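Local coordinates for UDP-galactopyranose mutase (Deinococcus radiodurans, PDB 3HDQ), which probably interconverts UDP-galactopyranose and UDP-galactofuranose with the help of bound FAD, and binds its nucleotide-sugar substrate here in the oxidized state, at residues 93-98 against 102-107; 158-163 against 170-175; 270-275 against 366-371. All blocks are in the same frame, centred on the assembly; numbering follows the deposited sequence.

How the contacts relate
The three contacts follow one another along the chain, and none touches another. Contacts 2 and 3 both reach the substrate, at different parts of it. In contact 2, Phe175 O holds the uracil; in contact 3, Tyr370 OH holds the diphosphate. Their centres are 24 Å apart and their nearest atoms about 8 Å apart. Contact 1 makes no bond to the substrate. The side chain of Trp104 is about 13 Å from it, and that of Leu98 is about 9 Å from FAD. Contacts 1 and 3 lie on opposite sides of the chain's centre, with centres 28 Å apart. Contact 3 also meets FAD, through Tyr371. Contacts 1 and 2 are the most distant pair, with centres 34 Å apart.

Contact 1. Residues 93-98 against 102-107; sequences DVFEYL and TEWRPY
Phe95 lies over one face of the Trp104 indole, with Phe95 CE2 3.5 Å from Trp104 CE2. The opposite face carries Thr102 CG2, set off toward the rim. At the edge, near the indole plane, Leu98 CB meets Trp104 CZ2 at 3.8 Å. Phe95 and the five-membered ring of Trp104 form an offset stack, with centroids 4.5 Å apart and planes at 27°. The two side chains run past each other in opposite directions. This brings Phe95 CZ to 3.6 Å from Trp104 NE1. Phe95 CG stands anti to N (chi1 -176°), which carries the ring out from the helix to the indole. The contact ties helix 92-99 to strand 104-106, an outer strand of a three-stranded antiparallel sheet. Ser99, just past the helical segment, joins the two parts: its OG bonds to both Trp104 NE1 and Phe95 O. With an alanine in place of Trp104, Phe95 would probably lose its stacking partner on this side and Ser99 OG its indole N-H. Tyr214 also stacks on Phe95. Thr102 OG1 donates to Glu103 O at 2.8 Å, in the carbonyl plane and on a lone pair.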
loop_
_atom_site.group_PDB
_atom_site.type_symbol
_atom_site.label_atom_id
_atom_site.label_comp_id
_atom_site.label_asym_id
_atom_site.label_seq_id
_atom_site.Cartn_x
_atom_site.Cartn_y
_atom_site.Cartn_z
ATOM N N ASP A 93 20.535 -5.741 -19.043
ATOM C CA ASP A 93 19.705 -4.553 -19.251
ATOM C C ASP A 93 18.395 -4.560 -18.438
ATOM O O ASP A 93 17.995 -3.530 -17.898
ATOM C CB ASP A 93 19.409 -4.350 -20.744
ATOM C CG ASP A 93 18.615 -5.502 -21.350
ATOM O OD1 ASP A 93 18.925 -6.678 -21.038
ATOM O OD2 ASP A 93 17.677 -5.237 -22.139
ATOM N N VAL A 94 17.715 -5.702 -18.364
ATOM C CA VAL A 94 16.511 -5.800 -17.529
ATOM C C VAL A 94 16.925 -5.558 -16.082
ATOM O O VAL A 94 16.304 -4.767 -15.376
ATOM C CB VAL A 94 15.815 -7.173 -17.624
ATOM C CG1 VAL A 94 14.718 -7.323 -16.529
ATOM C CG2 VAL A 94 15.233 -7.376 -19.020
ATOM N N PHE A 95 17.992 -6.228 -15.650
ATOM C CA PHE A 95 18.464 -6.045 -14.288
ATOM C C PHE A 95 18.820 -4.578 -13.993
ATOM O O PHE A 95 18.443 -4.035 -12.952
ATOM C CB PHE A 95 19.617 -6.995 -13.944
ATOM C CG PHE A 95 20.056 -6.900 -12.512
ATOM C CD1 PHE A 95 21.209 -6.209 -12.168
ATOM C CD2 PHE A 95 19.290 -7.469 -11.503
ATOM C CE1 PHE A 95 21.600 -6.103 -10.843
ATOM C CE2 PHE A 95 19.666 -7.362 -10.182
ATOM C CZ PHE A 95 20.828 -6.680 -9.849
ATOM N N GLU A 96 19.505 -3.919 -14.918
ATOM C CA GLU A 96 19.853 -2.520 -14.689
ATOM C C GLU A 96 18.633 -1.584 -14.735
ATOM O O GLU A 96 18.515 -0.665 -13.929
ATOM C CB GLU A 96 20.979 -2.070 -15.630
ATOM C CG GLU A 96 22.292 -2.818 -15.328
ATOM C CD GLU A 96 23.514 -2.239 -16.012
ATOM O OE1 GLU A 96 23.384 -1.676 -17.121
ATOM O OE2 GLU A 96 24.613 -2.360 -15.433
ATOM N N TYR A 97 17.713 -1.838 -15.654
ATOM C CA TYR A 97 16.498 -1.044 -15.731
ATOM C C TYR A 97 15.757 -1.044 -14.389
ATOM O O TYR A 97 15.474 0.008 -13.817
ATOM C CB TYR A 97 15.597 -1.566 -16.840
ATOM C CG TYR A 97 14.238 -0.943 -16.812
ATOM C CD1 TYR A 97 14.031 0.328 -17.325
ATOM C CD2 TYR A 97 13.161 -1.614 -16.252
ATOM C CE1 TYR A 97 12.795 0.913 -17.282
ATOM C CE2 TYR A 97 11.923 -1.040 -16.208
ATOM C CZ TYR A 97 11.740 0.229 -16.726
ATOM O OH TYR A 97 10.492 0.815 -16.681
ATOM N N LEU A 98 15.476 -2.234 -13.881
ATOM C CA LEU A 98 14.808 -2.388 -12.597
ATOM C C LEU A 98 15.591 -1.759 -11.440
ATOM O O LEU A 98 15.002 -1.321 -10.454
ATOM C CB LEU A 98 14.559 -3.869 -12.319
ATOM C CG LEU A 98 13.138 -4.396 -12.499
ATOM C CD1 LEU A 98 12.287 -3.502 -13.388
ATOM C CD2 LEU A 98 13.164 -5.829 -13.004
ATOM N N THR A 102 14.754 0.224 -7.393
ATOM C CA THR A 102 14.876 -0.516 -6.153
ATOM C C THR A 102 16.322 -0.926 -5.918
ATOM O O THR A 102 17.094 -1.069 -6.853
ATOM C CB THR A 102 14.015 -1.792 -6.203
ATOM O OG1 THR A 102 14.005 -2.418 -4.917
ATOM C CG2 THR A 102 14.570 -2.772 -7.238
ATOM N N GLU A 103 16.686 -1.126 -4.664
ATOM C CA GLU A 103 17.936 -1.794 -4.358
ATOM C C GLU A 103 17.620 -3.274 -4.252
ATOM O O GLU A 103 16.457 -3.671 -4.392
ATOM C CB GLU A 103 18.521 -1.290 -3.052
ATOM C CG GLU A 103 19.060 0.118 -3.104
ATOM C CD GLU A 103 19.063 0.754 -1.726
ATOM O OE1 GLU A 103 17.964 1.066 -1.211
ATOM O OE2 GLU A 103 20.160 0.928 -1.154
ATOM N N TRP A 104 18.638 -4.076 -3.964
ATOM C CA TRP A 104 18.518 -5.522 -4.062
ATOM C C TRP A 104 19.035 -6.302 -2.862
ATOM O O TRP A 104 20.064 -5.969 -2.285
ATOM C CB TRP A 104 19.292 -6.000 -5.283
ATOM C CG TRP A 104 18.797 -5.433 -6.573
ATOM C CD1 TRP A 104 19.328 -4.382 -7.264
ATOM C CD2 TRP A 104 17.680 -5.897 -7.341
ATOM N NE1 TRP A 104 18.612 -4.166 -8.419
ATOM C CE2 TRP A 104 17.599 -5.085 -8.490
ATOM C CE3 TRP A 104 16.749 -6.929 -7.174
ATOM C CZ2 TRP A 104 16.620 -5.269 -9.465
ATOM C CZ3 TRP A 104 15.778 -7.108 -8.140
ATOM C CH2 TRP A 104 15.719 -6.279 -9.269
ATOM N N ARG A 105 18.320 -7.368 -2.520
ATOM C CA ARG A 105 18.832 -8.380 -1.608
ATOM C C ARG A 105 19.229 -9.603 -2.425
ATOM O O ARG A 105 18.370 -10.228 -3.040
ATOM C CB ARG A 105 17.760 -8.800 -0.607
ATOM C CG ARG A 105 18.258 -9.870 0.362
ATOM C CD ARG A 105 17.190 -10.914 0.702
ATOM N NE ARG A 105 17.716 -11.933 1.604
ATOM C CZ ARG A 105 17.314 -13.200 1.632
ATOM N NH1 ARG A 105 16.373 -13.628 0.798
ATOM N NH2 ARG A 105 17.852 -14.048 2.500
ATOM N N PRO A 106 20.525 -9.959 -2.431
ATOM C CA PRO A 106 20.946 -11.135 -3.198
ATOM C C PRO A 106 20.277 -12.402 -2.679
ATOM O O PRO A 106 20.224 -12.627 -1.469
ATOM C CB PRO A 106 22.458 -11.195 -2.951
ATOM C CG PRO A 106 22.831 -9.800 -2.549
ATOM C CD PRO A 106 21.661 -9.307 -1.758
ATOM N N TYR A 107 19.779 -13.227 -3.590
ATOM C CA TYR A 107 19.057 -14.428 -3.202
ATOM C C TYR A 107 18.987 -15.412 -4.363
ATOM O O TYR A 107 18.589 -15.064 -5.470
ATOM C CB TYR A 107 17.651 -14.071 -2.737
ATOM C CG TYR A 107 16.743 -15.252 -2.462
ATOM C CD1 TYR A 107 16.931 -16.056 -1.344
ATOM C CD2 TYR A 107 15.677 -15.542 -3.307
ATOM C CE1 TYR A 107 16.091 -17.123 -1.086
ATOM C CE2 TYR A 107 14.828 -16.600 -3.057
ATOM C CZ TYR A 107 15.033 -17.389 -1.943
ATOM O OH TYR A 107 14.183 -18.447 -1.689
#

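Contact 2. Residues 158-163 against 170-175; sequences TSEDVV and DLYNKF. With GDU (galactose-uridine-5'-diphosphate), chain K.
Val163 CG1 meets the edge of the Tyr172 ring, 3.6 Å from Tyr172 CD1 and near the ring plane. The same methyl touches Tyr172 CB at 3.7 Å. Further along the ring, Glu160 CB lies 3.7 Å from Tyr172 OH. The Glu160 and Val163 side chains each cross the tyrosine at about a right angle. Tyr172 has CG anti to N (chi1 167°), and this sends the ring across to the other segment. CA of Val163 and CA of Tyr172 are 6.2 Å apart, less than half the rise of nine residues in a straight helix. The chain therefore bends back sharply within 159-184.

Outside the two segments, Phe176 packs on Val163 and Pro188 on Tyr172. The carboxylate of Glu160 is turned to Arg169 in a salt bridge. On the later segment, Lys174 NZ bridges to Asp170 OD1 at 3.0 Å on the syn lone pair, and Tyr133 OH also bonds to Asp170 OD1.

The last residue of 170-175 reaches the substrate. Phe175 O accepts the uracil N3-H of GDU at 2.9 Å, with an N-H...O angle of 154°. The helix has a wider pi-type turn at 172-175. The meeting of the two segments is mainly apolar, while base recognition falls to a backbone carbonyl. An acceptor facing N3 suits uracil, which carries a hydrogen there, and not cytosine, which does not.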
loop_
_atom_site.group_PDB
_atom_site.type_symbol
_atom_site.label_atom_id
_atom_site.label_comp_id
_atom_site.label_asym_id
_atom_site.label_seq_id
_atom_site.Cartn_x
_atom_site.Cartn_y
_atom_site.Cartn_z
ATOM N N THR A 158 6.140 -33.115 -26.773
ATOM C CA THR A 158 5.322 -33.185 -25.579
ATOM C C THR A 158 6.141 -32.904 -24.315
ATOM O O THR A 158 7.363 -33.056 -24.321
ATOM C CB THR A 158 4.692 -34.587 -25.511
ATOM O OG1 THR A 158 3.497 -34.601 -26.301
ATOM C CG2 THR A 158 4.329 -34.961 -24.126
ATOM N N SER A 159 5.471 -32.475 -23.244
ATOM C CA SER A 159 6.139 -32.323 -21.956
ATOM C C SER A 159 6.579 -33.679 -21.402
ATOM O O SER A 159 7.551 -33.759 -20.659
ATOM C CB SER A 159 5.258 -31.575 -20.948
ATOM O OG SER A 159 5.506 -30.182 -21.000
ATOM N N GLU A 160 5.855 -34.737 -21.763
ATOM C CA GLU A 160 6.308 -36.104 -21.514
ATOM C C GLU A 160 7.603 -36.410 -22.265
ATOM O O GLU A 160 8.564 -36.898 -21.674
ATOM C CB GLU A 160 5.237 -37.121 -21.907
ATOM C CG GLU A 160 5.681 -38.586 -21.794
ATOM C CD GLU A 160 4.538 -39.541 -22.076
ATOM O OE1 GLU A 160 4.321 -40.502 -21.304
ATOM O OE2 GLU A 160 3.832 -39.305 -23.072
ATOM N N ASP A 161 7.624 -36.113 -23.562
ATOM C CA ASP A 161 8.806 -36.361 -24.384
ATOM C C ASP A 161 10.067 -35.735 -23.808
ATOM O O ASP A 161 11.105 -36.395 -23.762
ATOM C CB ASP A 161 8.627 -35.826 -25.815
ATOM C CG ASP A 161 7.501 -36.504 -26.570
ATOM O OD1 ASP A 161 7.047 -37.596 -26.156
ATOM O OD2 ASP A 161 7.066 -35.928 -27.593
ATOM N N VAL A 162 9.999 -34.462 -23.405
ATOM C CA VAL A 162 11.216 -33.756 -22.997
ATOM C C VAL A 162 11.875 -34.394 -21.785
ATOM O O VAL A 162 13.094 -34.398 -21.666
ATOM C CB VAL A 162 11.007 -32.247 -22.692
ATOM C CG1 VAL A 162 11.660 -31.397 -23.757
ATOM C CG2 VAL A 162 9.545 -31.916 -22.527
ATOM N N VAL A 163 11.061 -34.936 -20.893
ATOM C CA VAL A 163 11.568 -35.514 -19.660
ATOM C C VAL A 163 11.983 -36.972 -19.842
ATOM O O VAL A 163 13.115 -37.346 -19.553
ATOM C CB VAL A 163 10.520 -35.398 -18.536
ATOM C CG1 VAL A 163 10.983 -36.141 -17.276
ATOM C CG2 VAL A 163 10.237 -33.924 -18.252
ATOM N N ASP A 170 11.021 -43.698 -14.757
ATOM C CA ASP A 170 10.844 -43.673 -13.298
ATOM C C ASP A 170 11.008 -42.264 -12.701
ATOM O O ASP A 170 10.207 -41.825 -11.875
ATOM C CB ASP A 170 11.799 -44.646 -12.606
ATOM C CG ASP A 170 11.453 -44.848 -11.149
ATOM O OD1 ASP A 170 12.360 -44.787 -10.291
ATOM O OD2 ASP A 170 10.259 -45.053 -10.859
ATOM N N LEU A 171 12.049 -41.556 -13.119
ATOM C CA LEU A 171 12.283 -40.209 -12.621
ATOM C C LEU A 171 11.166 -39.280 -13.079
ATOM O O LEU A 171 10.743 -38.381 -12.346
ATOM C CB LEU A 171 13.657 -39.711 -13.072
ATOM C CG LEU A 171 14.794 -40.405 -12.321
ATOM C CD1 LEU A 171 16.143 -40.006 -12.913
ATOM C CD2 LEU A 171 14.711 -40.078 -10.814
ATOM N N TYR A 172 10.681 -39.530 -14.292
ATOM C CA TYR A 172 9.528 -38.832 -14.835
ATOM C C TYR A 172 8.283 -39.057 -13.982
ATOM O O TYR A 172 7.551 -38.114 -13.686
ATOM C CB TYR A 172 9.273 -39.287 -16.279
ATOM C CG TYR A 172 7.929 -38.876 -16.840
ATOM C CD1 TYR A 172 7.732 -37.602 -17.350
ATOM C CD2 TYR A 172 6.861 -39.769 -16.872
ATOM C CE1 TYR A 172 6.506 -37.218 -17.873
ATOM C CE2 TYR A 172 5.633 -39.396 -17.396
ATOM C CZ TYR A 172 5.464 -38.115 -17.892
ATOM O OH TYR A 172 4.258 -37.723 -18.414
ATOM N N ASN A 173 8.029 -40.302 -13.596
ATOM C CA ASN A 173 6.842 -40.593 -12.792
ATOM C C ASN A 173 6.961 -40.005 -11.390
ATOM O O ASN A 173 5.955 -39.655 -10.764
ATOM C CB ASN A 173 6.587 -42.096 -12.677
ATOM C CG ASN A 173 6.197 -42.743 -14.003
ATOM O OD1 ASN A 173 5.714 -42.089 -14.928
ATOM N ND2 ASN A 173 6.405 -44.046 -14.091
ATOM N N LYS A 174 8.194 -39.895 -10.903
ATOM C CA LYS A 174 8.423 -39.472 -9.527
ATOM C C LYS A 174 8.431 -37.960 -9.304
ATOM O O LYS A 174 7.991 -37.496 -8.255
ATOM C CB LYS A 174 9.687 -40.131 -8.961
ATOM C CG LYS A 174 9.353 -41.380 -8.180
ATOM C CD LYS A 174 10.505 -42.345 -8.044
ATOM C CE LYS A 174 10.011 -43.619 -7.343
ATOM N NZ LYS A 174 10.740 -44.839 -7.801
ATOM N N PHE A 175 8.908 -37.206 -10.294
ATOM C CA PHE A 175 9.053 -35.758 -10.155
ATOM C C PHE A 175 8.112 -34.931 -11.055
ATOM O O PHE A 175 7.707 -33.833 -10.675
ATOM C CB PHE A 175 10.514 -35.339 -10.397
ATOM C CG PHE A 175 11.464 -35.800 -9.319
ATOM C CD1 PHE A 175 12.003 -37.075 -9.347
ATOM C CD2 PHE A 175 11.815 -34.953 -8.276
ATOM C CE1 PHE A 175 12.863 -37.500 -8.351
ATOM C CE2 PHE A 175 12.677 -35.378 -7.276
ATOM C CZ PHE A 175 13.196 -36.651 -7.312
HETATM N N1 GDU K . 7.334 -29.365 -12.818
HETATM C C2 GDU K . 7.208 -30.448 -12.205
HETATM N N3 GDU K . 7.551 -30.921 -11.084
HETATM C C4 GDU K . 8.222 -30.038 -10.324
HETATM C C5 GDU K . 8.468 -28.688 -10.884
HETATM C C6 GDU K . 8.002 -28.404 -12.117
HETATM O O2 GDU K . 6.476 -31.399 -12.965
HETATM O O4 GDU K . 8.596 -30.330 -9.190
HETATM C C1D GDU K . 6.792 -29.102 -14.120
HETATM C C2D GDU K . 5.297 -28.718 -14.230
HETATM O O2D GDU K . 4.736 -29.068 -15.490
HETATM C C3D GDU K . 5.381 -27.219 -14.032
HETATM C C4D GDU K . 6.554 -26.923 -14.964
HETATM O O4D GDU K . 7.452 -28.027 -14.815
HETATM O O3D GDU K . 4.167 -26.579 -14.416
HETATM C C5D GDU K . 7.143 -25.523 -14.884
HETATM O O5D GDU K . 7.661 -25.439 -13.543
HETATM P PA GDU K . 7.716 -24.066 -12.732
HETATM O O1A GDU K . 8.587 -24.274 -11.541
HETATM O O2A GDU K . 8.326 -23.049 -13.604
HETATM O O3A GDU K . 6.272 -23.681 -12.193
HETATM P PB GDU K . 5.836 -22.186 -11.908
HETATM O O1B GDU K . 4.431 -22.374 -11.472
HETATM O O2B GDU K . 5.813 -21.258 -13.066
HETATM O O3B GDU K . 6.608 -21.514 -10.671
HETATM C "C1'" GDU K . 6.789 -20.151 -10.239
HETATM C "C2'" GDU K . 7.979 -19.536 -11.005
HETATM C "C3'" GDU K . 9.130 -20.564 -10.895
HETATM C "C4'" GDU K . 9.595 -20.595 -9.408
HETATM C "C5'" GDU K . 8.355 -20.853 -8.507
HETATM C "C6'" GDU K . 8.628 -20.623 -6.993
HETATM O "O2'" GDU K . 7.625 -19.202 -12.360
HETATM O "O3'" GDU K . 10.188 -20.185 -11.804
HETATM O "O4'" GDU K . 10.213 -19.326 -9.107
HETATM O "O5'" GDU K . 7.098 -20.191 -8.824
HETATM O "O6'" GDU K . 8.882 -21.856 -6.278
#

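Contact 3. Residues 270-275 against 366-371; sequences GKLPYR and ATYRYY. With GDU (galactose-uridine-5'-diphosphate), chain K.
The ring of Tyr368 is met on a face and at an edge by 270-275. Leu272 CD1 sits over one face, 3.7 Å from the ring centroid and 27° off the normal, a CH-pi contact. The other leucine methyl, CD2, comes 3.7 Å from Tyr368 CZ. Toward Tyr274 the same ring presents its edge, in a T-shaped pair with centroids 5.2 Å apart and planes at 86°. Tyr368 CE1 lies over the Tyr274 face, toward its rim. Tyr368 CG is anti to the backbone N (chi1 -152°), which swings the ring to Leu272 and Tyr274. The phenol end of Tyr368 goes to the backbone: OH donates to Pro273 O at 2.6 Å, in the carbonyl plane. Val337 N bonds to the same OH, so two backbone groups, at the ends of neighbouring strands, fix the hydroxyl.

The segment 366-371 is the loop between strand 359-361, at the edge of the five-stranded parallel sheet of the Rossmann-type FAD-binding fold, and helix 373-388. Residues 274-275 begin strand 274-284, an outer strand of the six-stranded mixed sheet. The contact thus sets the loop that leaves the parallel sheet against the start of that outer strand. Tyr274 OH, which also touches the edge of the Tyr368 ring, is hydrogen-bonded to Leu365 O and Val261 N.

Further along, the loop reaches both ligands: Tyr370 by its side chain, Tyr371 by its backbone. Tyr370 is the centre of an inverse gamma turn. Its OH donates to GDU O2B, a phosphate oxygen near the ring plane, at 2.8 Å. Arg198, which also bonds to GDU, makes a cation-pi contact with Tyr370. Tyr371 receives Arg369 CB over the centre of one ring face, while Tyr371 O is hydrogen-bonded to O3' of FAD.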
loop_
_atom_site.group_PDB
_atom_site.type_symbol
_atom_site.label_atom_id
_atom_site.label_comp_id
_atom_site.label_asym_id
_atom_site.label_seq_id
_atom_site.Cartn_x
_atom_site.Cartn_y
_atom_site.Cartn_z
ATOM N N GLY A 270 -14.685 -18.329 -28.567
ATOM C CA GLY A 270 -14.739 -19.264 -27.458
ATOM C C GLY A 270 -13.683 -18.966 -26.403
ATOM O O GLY A 270 -12.815 -18.113 -26.603
ATOM N N LYS A 271 -13.750 -19.668 -25.277
ATOM C CA LYS A 271 -12.856 -19.388 -24.160
ATOM C C LYS A 271 -11.431 -19.896 -24.402
ATOM O O LYS A 271 -11.237 -21.074 -24.687
ATOM C CB LYS A 271 -13.421 -19.987 -22.868
ATOM C CG LYS A 271 -12.596 -19.648 -21.624
ATOM C CD LYS A 271 -12.692 -18.159 -21.271
ATOM C CE LYS A 271 -11.805 -17.792 -20.073
ATOM N NZ LYS A 271 -10.364 -17.698 -20.450
ATOM N N LEU A 272 -10.449 -18.996 -24.315
ATOM C CA LEU A 272 -9.038 -19.375 -24.317
ATOM C C LEU A 272 -8.714 -19.912 -22.922
ATOM O O LEU A 272 -8.960 -19.229 -21.936
ATOM C CB LEU A 272 -8.163 -18.154 -24.575
ATOM C CG LEU A 272 -7.100 -18.231 -25.668
ATOM C CD1 LEU A 272 -5.979 -17.237 -25.384
ATOM C CD2 LEU A 272 -6.559 -19.654 -25.861
ATOM N N PRO A 273 -8.185 -21.140 -22.824
ATOM C CA PRO A 273 -7.923 -21.685 -21.482
ATOM C C PRO A 273 -6.768 -20.996 -20.750
ATOM O O PRO A 273 -5.650 -20.930 -21.264
ATOM C CB PRO A 273 -7.560 -23.156 -21.757
ATOM C CG PRO A 273 -8.077 -23.430 -23.147
ATOM C CD PRO A 273 -7.931 -22.132 -23.883
ATOM N N TYR A 274 -7.052 -20.475 -19.561
ATOM C CA TYR A 274 -6.009 -20.028 -18.649
ATOM C C TYR A 274 -6.169 -20.802 -17.361
ATOM O O TYR A 274 -7.284 -20.965 -16.863
ATOM C CB TYR A 274 -6.148 -18.544 -18.319
ATOM C CG TYR A 274 -5.878 -17.582 -19.449
ATOM C CD1 TYR A 274 -6.881 -17.232 -20.344
ATOM C CD2 TYR A 274 -4.632 -16.992 -19.597
ATOM C CE1 TYR A 274 -6.643 -16.332 -21.365
ATOM C CE2 TYR A 274 -4.385 -16.100 -20.598
ATOM C CZ TYR A 274 -5.395 -15.776 -21.489
ATOM O OH TYR A 274 -5.153 -14.882 -22.497
ATOM N N ARG A 275 -5.055 -21.263 -16.808
ATOM C CA ARG A 275 -5.117 -21.980 -15.549
ATOM C C ARG A 275 -5.093 -20.981 -14.387
ATOM O O ARG A 275 -4.424 -19.955 -14.462
ATOM C CB ARG A 275 -3.964 -22.974 -15.459
ATOM C CG ARG A 275 -4.103 -23.966 -14.321
ATOM C CD ARG A 275 -5.238 -24.951 -14.547
ATOM N NE ARG A 275 -5.050 -26.095 -13.666
ATOM C CZ ARG A 275 -5.981 -26.987 -13.353
ATOM N NH1 ARG A 275 -7.211 -26.893 -13.840
ATOM N NH2 ARG A 275 -5.670 -27.986 -12.542
ATOM N N ALA A 366 -1.936 -11.153 -22.212
ATOM C CA ALA A 366 -2.356 -10.515 -23.438
ATOM C C ALA A 366 -1.735 -11.145 -24.690
ATOM O O ALA A 366 -2.325 -11.097 -25.781
ATOM C CB ALA A 366 -2.032 -9.019 -23.359
ATOM N N THR A 367 -0.546 -11.730 -24.541
ATOM C CA THR A 367 0.114 -12.380 -25.668
ATOM C C THR A 367 0.214 -13.884 -25.459
ATOM O O THR A 367 0.876 -14.581 -26.227
ATOM C CB THR A 367 1.514 -11.783 -25.980
ATOM O OG1 THR A 367 2.441 -12.074 -24.916
ATOM C CG2 THR A 367 1.417 -10.288 -26.172
ATOM N N TYR A 368 -0.448 -14.379 -24.419
ATOM C CA TYR A 368 -0.551 -15.820 -24.175
ATOM C C TYR A 368 0.826 -16.494 -24.166
ATOM O O TYR A 368 1.054 -17.502 -24.839
ATOM C CB TYR A 368 -1.474 -16.473 -25.213
ATOM C CG TYR A 368 -2.176 -17.731 -24.730
ATOM C CD1 TYR A 368 -3.098 -17.674 -23.695
ATOM C CD2 TYR A 368 -1.933 -18.962 -25.326
ATOM C CE1 TYR A 368 -3.748 -18.798 -23.253
ATOM C CE2 TYR A 368 -2.582 -20.106 -24.889
ATOM C CZ TYR A 368 -3.491 -20.014 -23.849
ATOM O OH TYR A 368 -4.144 -21.137 -23.396
ATOM N N ARG A 369 1.741 -15.918 -23.399
ATOM C CA ARG A 369 3.094 -16.435 -23.304
ATOM C C ARG A 369 3.447 -16.772 -21.856
ATOM O O ARG A 369 3.194 -15.979 -20.954
ATOM C CB ARG A 369 4.076 -15.432 -23.912
ATOM C CG ARG A 369 3.919 -15.329 -25.429
ATOM C CD ARG A 369 4.916 -14.378 -26.037
ATOM N NE ARG A 369 4.590 -14.021 -27.414
ATOM C CZ ARG A 369 5.269 -13.121 -28.119
ATOM N NH1 ARG A 369 6.303 -12.496 -27.570
ATOM N NH2 ARG A 369 4.917 -12.837 -29.364
ATOM N N TYR A 370 4.000 -17.966 -21.641
ATOM C CA TYR A 370 4.368 -18.428 -20.295
ATOM C C TYR A 370 5.668 -17.732 -19.856
ATOM O O TYR A 370 6.723 -18.360 -19.775
ATOM C CB TYR A 370 4.512 -19.968 -20.285
ATOM C CG TYR A 370 4.553 -20.671 -18.924
ATOM C CD1 TYR A 370 4.812 -19.971 -17.748
ATOM C CD2 TYR A 370 4.376 -22.048 -18.830
ATOM C CE1 TYR A 370 4.869 -20.621 -16.511
ATOM C CE2 TYR A 370 4.433 -22.710 -17.598
ATOM C CZ TYR A 370 4.680 -21.990 -16.444
ATOM O OH TYR A 370 4.734 -22.628 -15.220
ATOM N N TYR A 371 5.572 -16.432 -19.567
ATOM C CA TYR A 371 6.745 -15.589 -19.315
ATOM C C TYR A 371 7.038 -15.364 -17.832
ATOM O O TYR A 371 6.118 -15.193 -17.022
ATOM C CB TYR A 371 6.571 -14.217 -19.977
ATOM C CG TYR A 371 7.028 -14.129 -21.419
ATOM C CD1 TYR A 371 7.684 -15.186 -22.020
ATOM C CD2 TYR A 371 6.828 -12.969 -22.169
ATOM C CE1 TYR A 371 8.112 -15.107 -23.327
ATOM C CE2 TYR A 371 7.261 -12.880 -23.483
ATOM C CZ TYR A 371 7.907 -13.960 -24.054
ATOM O OH TYR A 371 8.352 -13.913 -25.360
HETATM N N1 GDU K . 7.334 -29.365 -12.818
HETATM C C2 GDU K . 7.208 -30.448 -12.205
HETATM N N3 GDU K . 7.551 -30.921 -11.084
HETATM C C4 GDU K . 8.222 -30.038 -10.324
HETATM C C5 GDU K . 8.468 -28.688 -10.884
HETATM C C6 GDU K . 8.002 -28.404 -12.117
HETATM O O2 GDU K . 6.476 -31.399 -12.965
HETATM O O4 GDU K . 8.596 -30.330 -9.190
HETATM C C1D GDU K . 6.792 -29.102 -14.120
HETATM C C2D GDU K . 5.297 -28.718 -14.230
HETATM O O2D GDU K . 4.736 -29.068 -15.490
HETATM C C3D GDU K . 5.381 -27.219 -14.032
HETATM C C4D GDU K . 6.554 -26.923 -14.964
HETATM O O4D GDU K . 7.452 -28.027 -14.815
HETATM O O3D GDU K . 4.167 -26.579 -14.416
HETATM C C5D GDU K . 7.143 -25.523 -14.884
HETATM O O5D GDU K . 7.661 -25.439 -13.543
HETATM P PA GDU K . 7.716 -24.066 -12.732
HETATM O O1A GDU K . 8.587 -24.274 -11.541
HETATM O O2A GDU K . 8.326 -23.049 -13.604
HETATM O O3A GDU K . 6.272 -23.681 -12.193
HETATM P PB GDU K . 5.836 -22.186 -11.908
HETATM O O1B GDU K . 4.431 -22.374 -11.472
HETATM O O2B GDU K . 5.813 -21.258 -13.066
HETATM O O3B GDU K . 6.608 -21.514 -10.671
HETATM C "C1'" GDU K . 6.789 -20.151 -10.239
HETATM C "C2'" GDU K . 7.979 -19.536 -11.005
HETATM C "C3'" GDU K . 9.130 -20.564 -10.895
HETATM C "C4'" GDU K . 9.595 -20.595 -9.408
HETATM C "C5'" GDU K . 8.355 -20.853 -8.507
HETATM C "C6'" GDU K . 8.628 -20.623 -6.993
HETATM O "O2'" GDU K . 7.625 -19.202 -12.360
HETATM O "O3'" GDU K . 10.188 -20.185 -11.804
HETATM O "O4'" GDU K . 10.213 -19.326 -9.107
HETATM O "O5'" GDU K . 7.098 -20.191 -8.824
HETATM O "O6'" GDU K . 8.882 -21.856 -6.278
#